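Local coordinates for reticulocyte-binding protein 2a (Plasmodium vivax, PDB 4Z8N) that probably binds a receptor on the red-cell surface through this erythrocyte-binding domain during invasion by the malaria parasite, at residues A[50-55]-A[127-132]. Sequence-based numbering, arbitrary orientation.
Sequences EAYNQS and SKFNEK
A single aromatic side chain, Phe129, bridges two nearly antiparallel helices by packing against Ala51, Tyr52 and Ser55 in a largely apolar contact of the predominantly helical erythrocyte-binding domain. The contact joins helices 42-69 and 119-136 of the Rh5-type coiled-coil domain, away from the disulfides and the calcium-site residue Glu120. The two run at 168° to each other here, and their local axes come no closer than 11.2 Å, a wide spacing that the phenylalanine spans. Chi1 of -180° sets CG of Phe129 anti to the backbone N, and the ring beyond it meets Ser55, Ala51 and Tyr52 through CD1, CE1 and CZ respectively, all within little more than one turn of helix 42-69. CD1 lies 3.5 Å from Ser55 CB, with Ser55 OG a little farther off. CE1 sits 3.9 Å from the methyl carbon CB of Ala51 and approaches the carbonyl of the same residue, at 3.4 Å from Ala51 O. That oxygen is already the acceptor of the helical bond from Ser55 N (3.0 Å), so the ring packs against a turn whose backbone is internally paired. CZ reaches the backbone of Tyr52, 3.9 Å from its CA; the tyrosine CB bond points away from helix 119-136, and its ring makes a cation-pi contact with Lys35. Helix 26-37 borders the same contact, where Phe31 packs edge-to-face with Phe129 and also touches Tyr52. Toward solvent, the extended chains of Gln54 and Lys132 cross at about a right angle, leaving Gln54 OE1 4.1 Å from Lys132 NZ. No hydrogen bond or salt bridge joins the two segments, which implies that their association rests on burial of the Phe129 ring and on van der Waals fit, with the exposed polar pair adding at most a weak electrostatic attraction.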
ATOM      1  N   GLU A  50      25.101 -10.845  -7.829  1.00 62.13           N
ATOM      2  CA  GLU A  50      25.332 -12.202  -7.354  1.00 66.71           C
ATOM      3  C   GLU A  50      24.666 -12.431  -6.001  1.00 64.21           C
ATOM      4  O   GLU A  50      24.024 -13.458  -5.780  1.00 69.84           O
ATOM      5  CB  GLU A  50      26.833 -12.484  -7.261  1.00 72.44           C
ATOM      6  CG  GLU A  50      27.180 -13.904  -6.850  1.00 80.24           C
ATOM      7  CD  GLU A  50      28.676 -14.139  -6.780  1.00 89.67           C
ATOM      8  OE1 GLU A  50      29.356 -13.433  -6.005  1.00 91.24           O
ATOM      9  OE2 GLU A  50      29.177 -15.030  -7.501  1.00 93.17           O
ATOM     10  N   ALA A  51      24.821 -11.468  -5.098  1.00 57.18           N
ATOM     11  CA  ALA A  51      24.232 -11.558  -3.767  1.00 56.17           C
ATOM     12  C   ALA A  51      22.709 -11.430  -3.823  1.00 53.80           C
ATOM     13  O   ALA A  51      21.994 -12.083  -3.061  1.00 54.14           O
ATOM     14  CB  ALA A  51      24.820 -10.492  -2.857  1.00 52.78           C
ATOM     15  N   TYR A  52      22.224 -10.586  -4.729  1.00 52.11           N
ATOM     16  CA  TYR A  52      20.790 -10.404  -4.940  1.00 54.74           C
ATOM     17  C   TYR A  52      20.130 -11.709  -5.376  1.00 58.04           C
ATOM     18  O   TYR A  52      19.058 -12.066  -4.888  1.00 55.74           O
ATOM     19  CB  TYR A  52      20.542  -9.313  -5.989  1.00 54.29           C
ATOM     20  CG  TYR A  52      19.090  -8.914  -6.164  1.00 54.92           C
ATOM     21  CD1 TYR A  52      18.248  -9.624  -7.012  1.00 53.42           C
ATOM     22  CD2 TYR A  52      18.568  -7.813  -5.493  1.00 54.12           C
ATOM     23  CE1 TYR A  52      16.925  -9.258  -7.179  1.00 55.81           C
ATOM     24  CE2 TYR A  52      17.244  -7.437  -5.655  1.00 53.06           C
ATOM     25  CZ  TYR A  52      16.428  -8.164  -6.499  1.00 56.82           C
ATOM     26  OH  TYR A  52      15.112  -7.798  -6.663  1.00 55.50           O
ATOM     27  N   ASN A  53      20.779 -12.412  -6.299  1.00 59.58           N
ATOM     28  CA  ASN A  53      20.240 -13.656  -6.833  1.00 66.10           C
ATOM     29  C   ASN A  53      20.213 -14.761  -5.779  1.00 65.82           C
ATOM     30  O   ASN A  53      19.305 -15.592  -5.758  1.00 65.41           O
ATOM     31  CB  ASN A  53      21.055 -14.104  -8.050  1.00 74.31           C
ATOM     32  CG  ASN A  53      20.284 -15.043  -8.961  1.00 83.51           C
ATOM     33  OD1 ASN A  53      19.476 -15.853  -8.506  1.00 85.67           O
ATOM     34  ND2 ASN A  53      20.531 -14.935 -10.261  1.00 87.26           N
ATOM     35  N   GLN A  54      21.207 -14.763  -4.897  1.00 66.94           N
ATOM     36  CA  GLN A  54      21.306 -15.798  -3.874  1.00 71.94           C
ATOM     37  C   GLN A  54      20.342 -15.566  -2.709  1.00 68.90           C
ATOM     38  O   GLN A  54      19.832 -16.519  -2.120  1.00 71.16           O
ATOM     39  CB  GLN A  54      22.739 -15.890  -3.344  1.00 77.52           C
ATOM     40  CG  GLN A  54      22.944 -17.002  -2.326  1.00 86.81           C
ATOM     41  CD  GLN A  54      24.366 -17.077  -1.809  1.00 95.66           C
ATOM     42  OE1 GLN A  54      24.885 -16.114  -1.242  1.00 94.61           O
ATOM     43  NE2 GLN A  54      25.004 -18.227  -1.996  1.00102.20           N
ATOM     44  N   SER A  55      20.088 -14.302  -2.383  1.00 64.31           N
ATOM     45  CA  SER A  55      19.313 -13.969  -1.188  1.00 62.22           C
ATOM     46  C   SER A  55      17.910 -13.441  -1.486  1.00 60.86           C
ATOM     47  O   SER A  55      16.918 -13.967  -0.978  1.00 59.54           O
ATOM     48  CB  SER A  55      20.069 -12.940  -0.345  1.00 61.03           C
ATOM     49  OG  SER A  55      21.309 -13.455   0.104  1.00 64.60           O
ATOM     50  N   SER A 127      16.684  -7.606   6.532  1.00 39.63           N
ATOM     51  CA  SER A 127      17.617  -6.839   7.343  1.00 45.95           C
ATOM     52  C   SER A 127      19.033  -7.389   7.191  1.00 50.72           C
ATOM     53  O   SER A 127      19.999  -6.629   7.109  1.00 46.14           O
ATOM     54  CB  SER A 127      17.189  -6.860   8.811  1.00 51.85           C
ATOM     55  OG  SER A 127      18.080  -6.105   9.611  1.00 58.46           O
ATOM     56  N   LYS A 128      19.143  -8.713   7.144  1.00 54.54           N
ATOM     57  CA  LYS A 128      20.433  -9.378   6.988  1.00 56.98           C
ATOM     58  C   LYS A 128      21.071  -9.058   5.639  1.00 53.81           C
ATOM     59  O   LYS A 128      22.274  -8.813   5.559  1.00 59.34           O
ATOM     60  CB  LYS A 128      20.275 -10.892   7.147  1.00 62.91           C
ATOM     61  CG  LYS A 128      20.314 -11.370   8.590  1.00 73.43           C
ATOM     62  CD  LYS A 128      19.714 -12.760   8.726  1.00 79.52           C
ATOM     63  CE  LYS A 128      18.834 -12.860   9.962  1.00 83.85           C
ATOM     64  NZ  LYS A 128      17.629 -13.704   9.722  1.00 83.10           N
ATOM     65  N   PHE A 129      20.265  -9.058   4.582  1.00 44.74           N
ATOM     66  CA  PHE A 129      20.768  -8.722   3.253  1.00 51.73           C
ATOM     67  C   PHE A 129      21.137  -7.245   3.160  1.00 53.31           C
ATOM     68  O   PHE A 129      22.098  -6.882   2.482  1.00 57.44           O
ATOM     69  CB  PHE A 129      19.743  -9.068   2.173  1.00 47.42           C
ATOM     70  CG  PHE A 129      20.206  -8.745   0.778  1.00 47.70           C
ATOM     71  CD1 PHE A 129      21.101  -9.578   0.121  1.00 49.57           C
ATOM     72  CD2 PHE A 129      19.747  -7.612   0.123  1.00 40.19           C
ATOM     73  CE1 PHE A 129      21.531  -9.285  -1.162  1.00 45.01           C
ATOM     74  CE2 PHE A 129      20.174  -7.313  -1.162  1.00 40.58           C
ATOM     75  CZ  PHE A 129      21.066  -8.151  -1.804  1.00 44.27           C
ATOM     76  N   ASN A 130      20.369  -6.400   3.843  1.00 49.07           N
ATOM     77  CA  ASN A 130      20.641  -4.967   3.866  1.00 47.24           C
ATOM     78  C   ASN A 130      22.006  -4.660   4.470  1.00 52.67           C
ATOM     79  O   ASN A 130      22.719  -3.779   3.991  1.00 55.11           O
ATOM     80  CB  ASN A 130      19.551  -4.224   4.640  1.00 47.16           C
ATOM     81  CG  ASN A 130      19.732  -2.719   4.599  1.00 46.08           C
ATOM     82  OD1 ASN A 130      19.594  -2.097   3.544  1.00 49.09           O
ATOM     83  ND2 ASN A 130      20.034  -2.123   5.746  1.00 40.51           N
ATOM     84  N   GLU A 131      22.368  -5.389   5.522  1.00 49.71           N
ATOM     85  CA  GLU A 131      23.676  -5.224   6.141  1.00 56.30           C
ATOM     86  C   GLU A 131      24.763  -5.711   5.188  1.00 58.69           C
ATOM     87  O   GLU A 131      25.870  -5.172   5.162  1.00 57.58           O
ATOM     88  CB  GLU A 131      23.753  -5.974   7.477  1.00 59.55           C
ATOM     89  CG  GLU A 131      25.108  -5.858   8.172  1.00 70.09           C
ATOM     90  CD  GLU A 131      25.043  -6.141   9.666  1.00 78.74           C
ATOM     91  OE1 GLU A 131      25.183  -7.319  10.054  1.00 83.53           O
ATOM     92  OE2 GLU A 131      24.858  -5.186  10.452  1.00 78.31           O
ATOM     93  N   LYS A 132      24.431  -6.723   4.395  1.00 59.37           N
ATOM     94  CA  LYS A 132      25.373  -7.290   3.440  1.00 63.79           C
ATOM     95  C   LYS A 132      25.687  -6.291   2.329  1.00 62.10           C
ATOM     96  O   LYS A 132      26.793  -6.282   1.791  1.00 62.40           O
ATOM     97  CB  LYS A 132      24.822  -8.591   2.851  1.00 68.34           C
ATOM     98  CG  LYS A 132      25.847  -9.415   2.090  1.00 75.63           C
ATOM     99  CD  LYS A 132      25.366 -10.843   1.885  1.00 79.48           C
ATOM    100  CE  LYS A 132      26.484 -11.726   1.353  1.00 86.34           C
ATOM    101  NZ  LYS A 132      26.116 -13.168   1.376  1.00 90.17           N
TER